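Local coordinates for glycosyl hydrolase family 2, TIM barrel domain protein (Faecalibacterium prausnitzii A2-165, PDB 6ED2) that probably hydrolyses beta-glucuronides as a gut bacterial beta-glucuronidase of glycosyl hydrolase family 2, at residues Arg32-Arg37 and Glu290-Ile295; Val210-Thr215 and Arg426-Pro431; Ile226-Ser231 and Gly257-Lys262; Glu241-Thr246 and Asp276-Ile281. All coordinates share one frame; numbering follows the deposited sequence.

Contact 1 of 4, residues Arg32-Arg37 and Glu290-Ile295; sequences RATTTR and EYLDRI
Thr36 and Glu290 bring the irregular loop 32-37 against strand segment 290-295, their CA atoms 5.8 Å apart, and Glu290 N donates to Thr36 OG1. Thr34 works both ways: its OG1 accepts from Thr36 N, closing an ST turn, and donates to Glu290 O at 2.8 Å. The Glu290 chain, extended beyond CG, carries OE1 to the turn, where Thr35 N (2.9 Å) and Thr35 OG1 (2.8 Å) meet it from one face of the carboxylate. OE2 is salt-bridged to Arg280, so the group is fixed at both oxygens. With an alanine at Glu290, Thr35 would probably lose this acceptor for its N-H and hydroxyl, and Arg280 its charge partner here. Tyr291 CD1 lies over one face of the Arg37 guanidinium, 3.7 Å from NH1, the planes 61° apart; Asp289 salt-bridges that arginine. Farther along, Arg32 CG rests near Tyr291 CE1, and Arg32 NH2 makes a long salt bridge, 3.6 Å, to Asp293 OD1; the Tyr213 hydroxyl holds Asp293 more firmly, at OD2. The loop leads into strand 38-51, while strand 286-295 lies beside strand 275-283 at its sheet's edge, where Phe153 of the second subunit packs on Leu292.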
loop_
_atom_site.group_PDB
_atom_site.type_symbol
_atom_site.label_atom_id
_atom_site.label_comp_id
_atom_site.label_asym_id
_atom_site.label_seq_id
_atom_site.Cartn_x
_atom_site.Cartn_y
_atom_site.Cartn_z
ATOM N N ARG A 32 36.798 26.596 1.968
ATOM C CA ARG A 32 37.756 25.694 2.594
ATOM C C ARG A 32 38.405 26.383 3.786
ATOM O O ARG A 32 38.676 27.590 3.750
ATOM C CB ARG A 32 38.849 25.237 1.608
ATOM C CG ARG A 32 38.363 24.404 0.415
ATOM C CD ARG A 32 38.052 22.951 0.787
ATOM N NE ARG A 32 37.698 22.163 -0.395
ATOM C CZ ARG A 32 36.895 21.101 -0.376
ATOM N NH1 ARG A 32 36.356 20.685 0.768
ATOM N NH2 ARG A 32 36.627 20.450 -1.504
ATOM N N ALA A 33 38.621 25.616 4.854
ATOM C CA ALA A 33 39.521 26.033 5.919
ATOM C C ALA A 33 40.941 25.672 5.506
ATOM O O ALA A 33 41.207 24.532 5.104
ATOM C CB ALA A 33 39.157 25.350 7.243
ATOM N N THR A 34 41.852 26.640 5.579
ATOM C CA THR A 34 43.231 26.423 5.148
ATOM C C THR A 34 44.166 27.152 6.105
ATOM O O THR A 34 43.728 27.852 7.023
ATOM C CB THR A 34 43.466 26.925 3.704
ATOM O OG1 THR A 34 43.496 28.362 3.700
ATOM C CG2 THR A 34 42.360 26.445 2.748
ATOM N N THR A 35 45.466 27.017 5.855
ATOM C CA THR A 35 46.480 27.793 6.550
ATOM C C THR A 35 46.063 29.246 6.725
ATOM O O THR A 35 46.296 29.835 7.787
ATOM C CB THR A 35 47.792 27.722 5.779
ATOM O OG1 THR A 35 48.294 26.384 5.836
ATOM C CG2 THR A 35 48.817 28.677 6.371
ATOM N N THR A 36 45.406 29.818 5.700
ATOM C CA THR A 36 45.106 31.244 5.655
ATOM C C THR A 36 43.625 31.582 5.643
ATOM O O THR A 36 43.279 32.770 5.712
ATOM C CB THR A 36 45.728 31.878 4.405
ATOM O OG1 THR A 36 45.175 31.236 3.253
ATOM C CG2 THR A 36 47.241 31.685 4.388
ATOM N N ARG A 37 42.742 30.603 5.514
ATOM C CA ARG A 37 41.313 30.875 5.417
ATOM C C ARG A 37 40.586 30.271 6.607
ATOM O O ARG A 37 40.836 29.118 6.980
ATOM C CB ARG A 37 40.743 30.322 4.112
ATOM C CG ARG A 37 41.390 30.937 2.853
ATOM C CD ARG A 37 40.764 30.368 1.578
ATOM N NE ARG A 37 41.376 30.923 0.366
ATOM C CZ ARG A 37 40.723 31.086 -0.782
ATOM N NH1 ARG A 37 39.438 30.736 -0.869
ATOM N NH2 ARG A 37 41.347 31.600 -1.840
ATOM N N GLU A 290 46.248 30.242 0.846
ATOM C CA GLU A 290 46.380 28.844 0.481
ATOM C C GLU A 290 44.999 28.306 0.163
ATOM O O GLU A 290 44.048 28.540 0.914
ATOM C CB GLU A 290 47.034 28.032 1.592
ATOM C CG GLU A 290 46.828 26.546 1.447
ATOM C CD GLU A 290 47.421 25.786 2.608
ATOM O OE1 GLU A 290 46.747 25.678 3.659
ATOM O OE2 GLU A 290 48.579 25.338 2.477
ATOM N N TYR A 291 44.880 27.641 -0.978
ATOM C CA TYR A 291 43.657 26.959 -1.345
ATOM C C TYR A 291 43.975 25.486 -1.498
ATOM O O TYR A 291 45.085 25.118 -1.878
ATOM C CB TYR A 291 43.011 27.506 -2.635
ATOM C CG TYR A 291 41.609 26.963 -2.787
ATOM C CD1 TYR A 291 40.562 27.434 -1.981
ATOM C CD2 TYR A 291 41.341 25.928 -3.680
ATOM C CE1 TYR A 291 39.282 26.903 -2.092
ATOM C CE2 TYR A 291 40.066 25.382 -3.788
ATOM C CZ TYR A 291 39.044 25.871 -2.995
ATOM O OH TYR A 291 37.780 25.333 -3.121
ATOM N N LEU A 292 43.007 24.653 -1.131
ATOM C CA LEU A 292 43.174 23.211 -1.061
ATOM C C LEU A 292 42.007 22.531 -1.762
ATOM O O LEU A 292 40.854 22.920 -1.591
ATOM C CB LEU A 292 43.257 22.737 0.397
ATOM C CG LEU A 292 44.364 23.322 1.277
ATOM C CD1 LEU A 292 44.052 23.056 2.754
ATOM C CD2 LEU A 292 45.716 22.725 0.906
ATOM N N ASP A 293 42.307 21.513 -2.550
ATOM C CA ASP A 293 41.258 20.813 -3.268
ATOM C C ASP A 293 41.780 19.423 -3.584
ATOM O O ASP A 293 42.933 19.082 -3.295
ATOM C CB ASP A 293 40.835 21.582 -4.529
ATOM C CG ASP A 293 39.398 21.281 -4.965
ATOM O OD1 ASP A 293 38.769 20.331 -4.424
ATOM O OD2 ASP A 293 38.913 21.992 -5.883
ATOM N N ARG A 294 40.894 18.603 -4.128
ATOM C CA ARG A 294 41.243 17.258 -4.555
ATOM C C ARG A 294 40.828 17.110 -6.004
ATOM O O ARG A 294 39.740 17.554 -6.388
ATOM C CB ARG A 294 40.569 16.223 -3.681
ATOM C CG ARG A 294 40.902 16.424 -2.218
ATOM C CD ARG A 294 40.095 15.509 -1.345
ATOM N NE ARG A 294 40.608 14.144 -1.352
ATOM C CZ ARG A 294 39.827 13.070 -1.262
ATOM N NH1 ARG A 294 38.495 13.221 -1.177
ATOM N NH2 ARG A 294 40.368 11.855 -1.275
ATOM N N ILE A 295 41.711 16.524 -6.812
ATOM C CA ILE A 295 41.483 16.393 -8.240
ATOM C C ILE A 295 41.762 14.956 -8.646
ATOM O O ILE A 295 42.523 14.234 -8.000
ATOM C CB ILE A 295 42.363 17.352 -9.064
ATOM C CG1 ILE A 295 43.836 17.011 -8.855
ATOM C CG2 ILE A 295 42.078 18.784 -8.711
ATOM C CD1 ILE A 295 44.788 18.026 -9.487
#

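Contact 2 of 4, residues Val210-Thr215 and Arg426-Pro431; sequences VLDYST and RDKNHP
Lys428 NZ is gripped by two carboxylates: Asp212 OD2, 2.6 Å away and using its syn lone pair, and Asp425, just upstream in helix 409-427. The lysine reaches across fully extended beyond CG, and its CE passes 3.4 Å from Tyr213 O. Asp212 belongs to a classic beta bulge, sharing Ser231 with Leu211 as the residue both face.

Next to the lysine, Asn429 lays its amide flat on the Tyr213 ring. The two planes are only 2° apart, and ND2 sits 3.3 Å above the ring plane, offset toward the rim. The same nitrogen donates to Tyr213 O at 2.9 Å in a nearly straight bond (165°) that leaves in the amide plane but arrives above the carbonyl plane. Its other end, OD1, accepts from Thr215 OG1 at 2.9 Å, a hydroxyl also bonded to Tyr217. One amide thus spans Tyr213 and Thr215 and is held against rotation by a bond at each end. Putting an alanine in place of Asn429 would probably cost Tyr213 O this donor, leave Thr215 OG1 without its acceptor here, and take the amide off the ring face it covers. Tyr213 itself is tethered at its hydroxyl by Asp293.

Asp427 to His430 form a type I turn closed by His430 N to Asp427 O, which sets both Lys428 and Asn429 toward the strand. This is a domain interface of the family 2 glycosidases: the immunoglobulin-like beta-sandwich domain docks on a helix-to-strand connection of the TIM barrel, which in this fold lies at the barrel end opposite the catalytic one.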
loop_
_atom_site.group_PDB
_atom_site.type_symbol
_atom_site.label_atom_id
_atom_site.label_comp_id
_atom_site.label_asym_id
_atom_site.label_seq_id
_atom_site.Cartn_x
_atom_site.Cartn_y
_atom_site.Cartn_z
ATOM N N VAL A 210 43.609 33.434 -3.995
ATOM C CA VAL A 210 43.148 32.649 -5.125
ATOM C C VAL A 210 41.649 32.827 -5.319
ATOM O O VAL A 210 40.865 32.668 -4.377
ATOM C CB VAL A 210 43.496 31.178 -4.897
ATOM C CG1 VAL A 210 43.083 30.350 -6.114
ATOM C CG2 VAL A 210 44.968 31.047 -4.574
ATOM N N LEU A 211 41.239 33.146 -6.556
ATOM C CA LEU A 211 39.831 33.196 -6.935
ATOM C C LEU A 211 39.386 32.019 -7.785
ATOM O O LEU A 211 38.193 31.699 -7.810
ATOM C CB LEU A 211 39.523 34.480 -7.710
ATOM C CG LEU A 211 39.987 35.802 -7.092
ATOM C CD1 LEU A 211 39.836 36.907 -8.109
ATOM C CD2 LEU A 211 39.206 36.140 -5.841
ATOM N N ASP A 212 40.305 31.369 -8.489
ATOM C CA ASP A 212 39.912 30.320 -9.416
ATOM C C ASP A 212 41.161 29.563 -9.843
ATOM O O ASP A 212 42.287 30.036 -9.677
ATOM C CB ASP A 212 39.183 30.901 -10.640
ATOM C CG ASP A 212 38.397 29.848 -11.422
ATOM O OD1 ASP A 212 38.175 28.732 -10.903
ATOM O OD2 ASP A 212 38.009 30.133 -12.574
ATOM N N TYR A 213 40.946 28.366 -10.367
ATOM C CA TYR A 213 42.003 27.609 -11.002
ATOM C C TYR A 213 41.336 26.683 -11.998
ATOM O O TYR A 213 40.136 26.415 -11.915
ATOM C CB TYR A 213 42.863 26.833 -9.998
ATOM C CG TYR A 213 42.231 25.566 -9.464
ATOM C CD1 TYR A 213 42.491 24.342 -10.052
ATOM C CD2 TYR A 213 41.371 25.598 -8.353
ATOM C CE1 TYR A 213 41.912 23.173 -9.571
ATOM C CE2 TYR A 213 40.790 24.426 -7.853
ATOM C CZ TYR A 213 41.068 23.216 -8.473
ATOM O OH TYR A 213 40.520 22.032 -8.014
ATOM N N SER A 214 42.125 26.214 -12.953
ATOM C CA SER A 214 41.632 25.314 -13.983
ATOM C C SER A 214 42.684 24.243 -14.193
ATOM O O SER A 214 43.869 24.472 -13.931
ATOM C CB SER A 214 41.336 26.054 -15.316
ATOM O OG SER A 214 42.546 26.382 -16.001
ATOM N N THR A 215 42.235 23.076 -14.664
ATOM C CA THR A 215 43.096 21.941 -14.979
ATOM C C THR A 215 42.653 21.319 -16.303
ATOM O O THR A 215 41.465 21.343 -16.649
ATOM C CB THR A 215 43.077 20.848 -13.870
ATOM O OG1 THR A 215 41.728 20.428 -13.599
ATOM C CG2 THR A 215 43.727 21.349 -12.586
ATOM N N ARG A 426 32.078 26.713 -11.597
ATOM C CA ARG A 426 32.006 25.997 -10.320
ATOM C C ARG A 426 32.474 24.551 -10.455
ATOM O O ARG A 426 33.149 24.029 -9.562
ATOM C CB ARG A 426 30.580 26.034 -9.768
ATOM C CG ARG A 426 30.461 25.593 -8.291
ATOM C CD ARG A 426 28.996 25.381 -7.915
ATOM N NE ARG A 426 28.462 24.223 -8.633
ATOM C CZ ARG A 426 27.303 23.626 -8.356
ATOM N NH1 ARG A 426 26.540 24.063 -7.357
ATOM N NH2 ARG A 426 26.916 22.571 -9.075
ATOM N N ASP A 427 32.155 23.893 -11.574
ATOM C CA ASP A 427 32.239 22.443 -11.641
ATOM C C ASP A 427 33.371 21.924 -12.509
ATOM O O ASP A 427 33.573 20.709 -12.561
ATOM C CB ASP A 427 30.895 21.871 -12.127
ATOM C CG ASP A 427 29.774 22.142 -11.131
ATOM O OD1 ASP A 427 30.094 22.566 -9.995
ATOM O OD2 ASP A 427 28.578 21.967 -11.468
ATOM N N LYS A 428 34.150 22.799 -13.145
ATOM C CA LYS A 428 35.057 22.330 -14.194
ATOM C C LYS A 428 36.180 21.448 -13.667
ATOM O O LYS A 428 36.744 20.671 -14.445
ATOM C CB LYS A 428 35.653 23.517 -14.951
ATOM C CG LYS A 428 36.525 24.434 -14.081
ATOM C CD LYS A 428 36.623 25.846 -14.655
ATOM C CE LYS A 428 37.273 26.817 -13.656
ATOM N NZ LYS A 428 37.110 28.239 -14.069
ATOM N N ASN A 429 36.512 21.504 -12.373
ATOM C CA ASN A 429 37.645 20.712 -11.894
ATOM C C ASN A 429 37.242 19.385 -11.260
ATOM O O ASN A 429 38.110 18.671 -10.747
ATOM C CB ASN A 429 38.492 21.526 -10.914
ATOM C CG ASN A 429 39.193 22.686 -11.593
ATOM O OD1 ASN A 429 39.902 22.495 -12.581
ATOM N ND2 ASN A 429 38.953 23.902 -11.103
ATOM N N HIS A 430 35.966 19.027 -11.297
ATOM C CA HIS A 430 35.551 17.724 -10.790
ATOM C C HIS A 430 35.941 16.653 -11.799
ATOM O O HIS A 430 35.541 16.739 -12.962
ATOM C CB HIS A 430 34.037 17.688 -10.570
ATOM C CG HIS A 430 33.572 18.506 -9.409
ATOM N ND1 HIS A 430 33.961 18.241 -8.112
ATOM C CD2 HIS A 430 32.736 19.570 -9.343
ATOM C CE1 HIS A 430 33.387 19.111 -7.297
ATOM N NE2 HIS A 430 32.644 19.931 -8.020
ATOM N N PRO A 431 36.701 15.631 -11.408
ATOM C CA PRO A 431 36.920 14.525 -12.348
ATOM C C PRO A 431 35.613 13.860 -12.756
ATOM O O PRO A 431 35.494 13.392 -13.895
ATOM C CB PRO A 431 37.832 13.570 -11.567
ATOM C CG PRO A 431 37.573 13.899 -10.139
ATOM C CD PRO A 431 37.324 15.377 -10.099
#

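Contact 3 of 4, residues Ile226-Ser231 and Gly257-Lys262; sequences IDYTVS and GTLVVK
Gly257 lies against one face of the Tyr228 ring, its N 3.5 Å from the ring plane and offset toward the rim, with Tyr228 CE2 3.5 Å from Gly257 CA. The two residues are also a hydrogen-bonded antiparallel pair, Tyr228 N reaching Gly257 O at 3.0 Å and Gly257 N returning to Tyr228 O at 3.3 Å. A ring folded over a cross-strand glycine in this way is the arrangement known as aromatic rescue of glycine. Tyr228 CG stands between its own backbone N and carbonyl carbon (chi1 72°), which swings the ring across to the partner strand. A CB here would probably clash with the tyrosine hydroxyl and, at these backbone angles, with the preceding carbonyl O.

Two residues along, Ile226 and Leu259 form the other hydrogen-bonded pair, with Leu259 N to Ile226 O at 2.7 Å. Their side chains lie on the same face as the tyrosine, and Leu259 CG approaches Tyr228 CD2 at 4.1 Å. Between these pairs sits the non-hydrogen-bonded pair Asp227 and Thr258 on the other face. Their side chains run side by side, and Thr258 OG1 donates to Asp227 OD1 at 2.8 Å, tilted 34° out of the carboxylate plane.

Second-shell partners fix these groups: Arg218 forms a salt bridge with the same Asp227 oxygen, and Gly254 O and Ser252 bind the Tyr228 hydroxyl. Strand 223-232 runs between strands 210-219 and 256-262, and the face of Ile226, Tyr228 and Leu259 packs on strands 238-244 and 247-253 of the opposing sheet.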
loop_
_atom_site.group_PDB
_atom_site.type_symbol
_atom_site.label_atom_id
_atom_site.label_comp_id
_atom_site.label_asym_id
_atom_site.label_seq_id
_atom_site.Cartn_x
_atom_site.Cartn_y
_atom_site.Cartn_z
ATOM N N ILE A 226 49.301 17.553 -15.935
ATOM C CA ILE A 226 48.186 18.434 -15.643
ATOM C C ILE A 226 48.640 19.842 -15.973
ATOM O O ILE A 226 49.550 20.363 -15.317
ATOM C CB ILE A 226 47.749 18.353 -14.166
ATOM C CG1 ILE A 226 47.554 16.897 -13.718
ATOM C CG2 ILE A 226 46.498 19.187 -13.965
ATOM C CD1 ILE A 226 47.468 16.714 -12.186
ATOM N N ASP A 227 48.018 20.456 -16.982
ATOM C CA ASP A 227 48.196 21.879 -17.233
ATOM C C ASP A 227 47.202 22.641 -16.367
ATOM O O ASP A 227 46.005 22.328 -16.353
ATOM C CB ASP A 227 47.973 22.237 -18.706
ATOM C CG ASP A 227 48.956 21.533 -19.656
ATOM O OD1 ASP A 227 50.071 21.146 -19.236
ATOM O OD2 ASP A 227 48.593 21.369 -20.840
ATOM N N TYR A 228 47.691 23.654 -15.666
ATOM C CA TYR A 228 46.867 24.398 -14.748
ATOM C C TYR A 228 46.981 25.879 -15.065
ATOM O O TYR A 228 47.979 26.343 -15.617
ATOM C CB TYR A 228 47.282 24.117 -13.282
ATOM C CG TYR A 228 48.611 24.738 -12.893
ATOM C CD1 TYR A 228 48.687 26.063 -12.503
ATOM C CD2 TYR A 228 49.782 24.001 -12.912
ATOM C CE1 TYR A 228 49.882 26.640 -12.160
ATOM C CE2 TYR A 228 50.999 24.582 -12.557
ATOM C CZ TYR A 228 51.035 25.904 -12.187
ATOM O OH TYR A 228 52.224 26.520 -11.828
ATOM N N THR A 229 45.942 26.618 -14.696
ATOM C CA THR A 229 46.050 28.043 -14.476
ATOM C C THR A 229 45.555 28.333 -13.063
ATOM O O THR A 229 44.770 27.563 -12.496
ATOM C CB THR A 229 45.245 28.857 -15.528
ATOM O OG1 THR A 229 43.834 28.745 -15.282
ATOM C CG2 THR A 229 45.552 28.369 -16.950
ATOM N N VAL A 230 46.026 29.443 -12.500
ATOM C CA VAL A 230 45.519 29.984 -11.246
ATOM C C VAL A 230 45.222 31.466 -11.450
ATOM O O VAL A 230 46.061 32.199 -11.978
ATOM C CB VAL A 230 46.533 29.806 -10.096
ATOM C CG1 VAL A 230 45.993 30.458 -8.803
ATOM C CG2 VAL A 230 46.850 28.352 -9.896
ATOM N N SER A 231 44.057 31.913 -11.000
ATOM C CA SER A 231 43.698 33.322 -11.013
ATOM C C SER A 231 43.686 33.858 -9.583
ATOM O O SER A 231 42.927 33.368 -8.742
ATOM C CB SER A 231 42.329 33.520 -11.670
ATOM O OG SER A 231 42.357 33.052 -13.010
ATOM N N GLY A 257 51.265 26.545 -15.653
ATOM C CA GLY A 257 52.325 25.566 -15.649
ATOM C C GLY A 257 51.770 24.178 -15.880
ATOM O O GLY A 257 50.600 23.997 -16.228
ATOM N N THR A 258 52.642 23.205 -15.667
ATOM C CA THR A 258 52.335 21.806 -15.885
ATOM C C THR A 258 52.811 21.021 -14.674
ATOM O O THR A 258 53.948 21.198 -14.230
ATOM C CB THR A 258 53.003 21.302 -17.172
ATOM O OG1 THR A 258 52.499 22.061 -18.281
ATOM C CG2 THR A 258 52.699 19.825 -17.401
ATOM N N LEU A 259 51.943 20.179 -14.118
ATOM C CA LEU A 259 52.353 19.231 -13.088
ATOM C C LEU A 259 52.608 17.894 -13.769
ATOM O O LEU A 259 51.725 17.361 -14.446
ATOM C CB LEU A 259 51.299 19.105 -11.986
ATOM C CG LEU A 259 50.905 20.436 -11.332
ATOM C CD1 LEU A 259 49.565 20.311 -10.647
ATOM C CD2 LEU A 259 51.992 20.926 -10.360
ATOM N N VAL A 260 53.817 17.376 -13.621
ATOM C CA VAL A 260 54.196 16.085 -14.188
ATOM C C VAL A 260 54.053 15.044 -13.095
ATOM O O VAL A 260 54.707 15.148 -12.051
ATOM C CB VAL A 260 55.633 16.118 -14.737
ATOM C CG1 VAL A 260 56.024 14.778 -15.322
ATOM C CG2 VAL A 260 55.766 17.218 -15.779
ATOM N N VAL A 261 53.203 14.040 -13.319
ATOM C CA VAL A 261 52.922 13.017 -12.312
ATOM C C VAL A 261 53.355 11.671 -12.876
ATOM O O VAL A 261 52.621 11.035 -13.646
ATOM C CB VAL A 261 51.448 12.993 -11.894
ATOM C CG1 VAL A 261 51.243 11.998 -10.769
ATOM C CG2 VAL A 261 50.989 14.377 -11.470
ATOM N N LYS A 262 54.533 11.216 -12.464
ATOM C CA LYS A 262 55.052 9.941 -12.939
ATOM C C LYS A 262 54.278 8.781 -12.319
ATOM O O LYS A 262 53.967 8.790 -11.125
ATOM C CB LYS A 262 56.540 9.828 -12.613
ATOM C CG LYS A 262 57.255 8.730 -13.374
ATOM C CD LYS A 262 58.736 8.695 -13.015
ATOM C CE LYS A 262 59.316 7.291 -13.151
ATOM N NZ LYS A 262 60.712 7.227 -12.625
#

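Contact 4 of 4, residues Glu241-Thr246 and Asp276-Ile281; sequences ELYDGT and DLVIRI
Glu241, Leu242 and Tyr243 pair with Val278, Leu277 and Asp276 as two inner strands of a four-stranded antiparallel sheet, one layer of the immunoglobulin-like beta-sandwich domain. Hydrogen-bonded pairs stand at both ends of the match. Glu241 N and Val278 N each reach the other's O at 2.9 Å; Tyr243 N meets Asp276 O at 2.7 Å, and Asp276 N returns to Tyr243 O.

Between them, the non-hydrogen-bonded Leu242 and Leu277 turn to the inner face, where Leu242 CD1 meets Leu277 CD1 at 3.9 Å, the two side chains crossing at an angle. Both leucines have CG anti to the backbone N, chi1 -160° for Leu242 and -176° for Leu277, which brings CD1 of each toward the partner strand. On the other face Val278 is flanked by two unlike neighbours: its CG2 touches Tyr243 CD1 at 3.8 Å, and its CG1 lies 3.9 Å from Glu241 OE1. Glu241, with Thr239, belongs to the magnesium ion site, its side chain about 3 Å from the metal at the nearest atoms, and Arg248 forms a salt bridge with its OE2. The valine thus gives an apolar flank to a metal-site glutamate.

Strand 247-253 borders strand 238-244 on one side of the pair, and strand 286-295 borders strand 275-283 on the other, with Leu292 against Val278; across the sandwich, Leu277 and Ile279 pack on Tyr213 of strand 210-219.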
loop_
_atom_site.group_PDB
_atom_site.type_symbol
_atom_site.label_atom_id
_atom_site.label_comp_id
_atom_site.label_asym_id
_atom_site.label_seq_id
_atom_site.Cartn_x
_atom_site.Cartn_y
_atom_site.Cartn_z
ATOM N N GLU A 241 51.227 22.557 -5.792
ATOM C CA GLU A 241 51.814 21.282 -5.425
ATOM C C GLU A 241 50.737 20.217 -5.472
ATOM O O GLU A 241 49.556 20.494 -5.250
ATOM C CB GLU A 241 52.430 21.324 -4.017
ATOM C CG GLU A 241 53.547 22.334 -3.848
ATOM C CD GLU A 241 53.868 22.576 -2.386
ATOM O OE1 GLU A 241 53.069 23.256 -1.706
ATOM O OE2 GLU A 241 54.905 22.074 -1.913
ATOM N N LEU A 242 51.155 18.988 -5.750
ATOM C CA LEU A 242 50.244 17.856 -5.807
ATOM C C LEU A 242 50.764 16.788 -4.862
ATOM O O LEU A 242 51.924 16.373 -4.976
ATOM C CB LEU A 242 50.125 17.319 -7.232
ATOM C CG LEU A 242 48.879 16.482 -7.485
ATOM C CD1 LEU A 242 47.626 17.329 -7.325
ATOM C CD2 LEU A 242 48.965 15.856 -8.876
ATOM N N TYR A 243 49.916 16.354 -3.926
ATOM C CA TYR A 243 50.291 15.366 -2.925
ATOM C C TYR A 243 49.505 14.080 -3.115
ATOM O O TYR A 243 48.294 14.107 -3.364
ATOM C CB TYR A 243 50.060 15.892 -1.507
ATOM C CG TYR A 243 51.111 16.876 -1.075
ATOM C CD1 TYR A 243 50.989 18.221 -1.389
ATOM C CD2 TYR A 243 52.240 16.461 -0.377
ATOM C CE1 TYR A 243 51.933 19.127 -0.999
ATOM C CE2 TYR A 243 53.212 17.374 0.008
ATOM C CZ TYR A 243 53.047 18.707 -0.308
ATOM O OH TYR A 243 53.978 19.648 0.059
ATOM N N ASP A 244 50.211 12.964 -3.007
ATOM C CA ASP A 244 49.617 11.639 -2.862
ATOM C C ASP A 244 49.846 11.227 -1.412
ATOM O O ASP A 244 50.925 10.743 -1.063
ATOM C CB ASP A 244 50.250 10.647 -3.824
ATOM C CG ASP A 244 49.552 9.307 -3.814
ATOM O OD1 ASP A 244 48.498 9.209 -3.153
ATOM O OD2 ASP A 244 50.054 8.361 -4.464
ATOM N N GLY A 245 48.851 11.435 -0.562
ATOM C CA GLY A 245 49.114 11.257 0.859
ATOM C C GLY A 245 50.089 12.325 1.313
ATOM O O GLY A 245 49.895 13.518 1.037
ATOM N N THR A 246 51.158 11.910 2.006
ATOM C CA THR A 246 52.170 12.853 2.472
ATOM C C THR A 246 53.306 13.044 1.480
ATOM O O THR A 246 54.179 13.884 1.715
ATOM C CB THR A 246 52.767 12.419 3.830
ATOM O OG1 THR A 246 53.707 11.353 3.632
ATOM C CG2 THR A 246 51.678 11.986 4.810
ATOM N N ASP A 276 45.770 15.403 -3.720
ATOM C CA ASP A 276 45.556 16.622 -2.953
ATOM C C ASP A 276 46.304 17.764 -3.627
ATOM O O ASP A 276 47.512 17.665 -3.871
ATOM C CB ASP A 276 46.003 16.441 -1.505
ATOM C CG ASP A 276 45.137 15.446 -0.756
ATOM O OD1 ASP A 276 43.915 15.670 -0.674
ATOM O OD2 ASP A 276 45.671 14.429 -0.274
ATOM N N LEU A 277 45.579 18.831 -3.936
ATOM C CA LEU A 277 46.125 19.985 -4.625
ATOM C C LEU A 277 46.319 21.107 -3.616
ATOM O O LEU A 277 45.397 21.428 -2.858
ATOM C CB LEU A 277 45.184 20.424 -5.753
ATOM C CG LEU A 277 45.616 21.567 -6.677
ATOM C CD1 LEU A 277 46.854 21.175 -7.475
ATOM C CD2 LEU A 277 44.497 21.919 -7.620
ATOM N N VAL A 278 47.512 21.700 -3.607
ATOM C CA VAL A 278 47.840 22.804 -2.709
ATOM C C VAL A 278 48.249 24.003 -3.553
ATOM O O VAL A 278 49.291 23.973 -4.218
ATOM C CB VAL A 278 48.958 22.428 -1.730
ATOM C CG1 VAL A 278 49.272 23.597 -0.792
ATOM C CG2 VAL A 278 48.578 21.187 -0.961
ATOM N N ILE A 279 47.458 25.071 -3.502
ATOM C CA ILE A 279 47.761 26.308 -4.211
ATOM C C ILE A 279 48.076 27.392 -3.194
ATOM O O ILE A 279 47.236 27.709 -2.344
ATOM C CB ILE A 279 46.597 26.760 -5.111
ATOM C CG1 ILE A 279 46.099 25.637 -6.021
ATOM C CG2 ILE A 279 47.013 27.998 -5.909
ATOM C CD1 ILE A 279 44.781 25.983 -6.684
ATOM N N ARG A 280 49.248 28.015 -3.324
ATOM C CA ARG A 280 49.682 29.018 -2.359
ATOM C C ARG A 280 50.131 30.300 -3.048
ATOM O O ARG A 280 50.749 30.264 -4.117
ATOM C CB ARG A 280 50.824 28.465 -1.485
ATOM C CG ARG A 280 50.378 27.392 -0.518
ATOM C CD ARG A 280 51.492 27.006 0.434
ATOM N NE ARG A 280 50.951 26.386 1.638
ATOM C CZ ARG A 280 51.624 26.238 2.774
ATOM N NH1 ARG A 280 52.883 26.658 2.872
ATOM N NH2 ARG A 280 51.037 25.670 3.818
ATOM N N ILE A 281 49.810 31.431 -2.426
ATOM C CA ILE A 281 50.386 32.728 -2.758
ATOM C C ILE A 281 51.419 33.071 -1.693
ATOM O O ILE A 281 51.174 32.865 -0.497
ATOM C CB ILE A 281 49.301 33.816 -2.842
ATOM C CG1 ILE A 281 48.200 33.418 -3.829
ATOM C CG2 ILE A 281 49.922 35.183 -3.209
ATOM C CD1 ILE A 281 46.999 34.358 -3.807
#

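How the contacts relate
Contacts 3 and 4 are strand pairings in the two facing sheets of the immunoglobulin-like beta sandwich, and their inner faces meet where Ile226 and Val261 pack on Leu242. Contacts 1 and 2 instead join those sheets to other parts of the chain, and side-chain polar bonds carry them more than backbone pairing does. Contact 2 is buried at the barrel interface. The others are partly buried: contact 1 near a second subunit, contacts 3 and 4 with one face in the sandwich core and the other toward the surface. Tyr213 links contacts 1 and 2, its OH 2.7 Å from Asp293 OD2, a probable hydrogen bond. Contacts 1 and 4 meet through neighbouring strands 286-295 and 275-283, contacts 2 and 3 through 210-219 and 223-232.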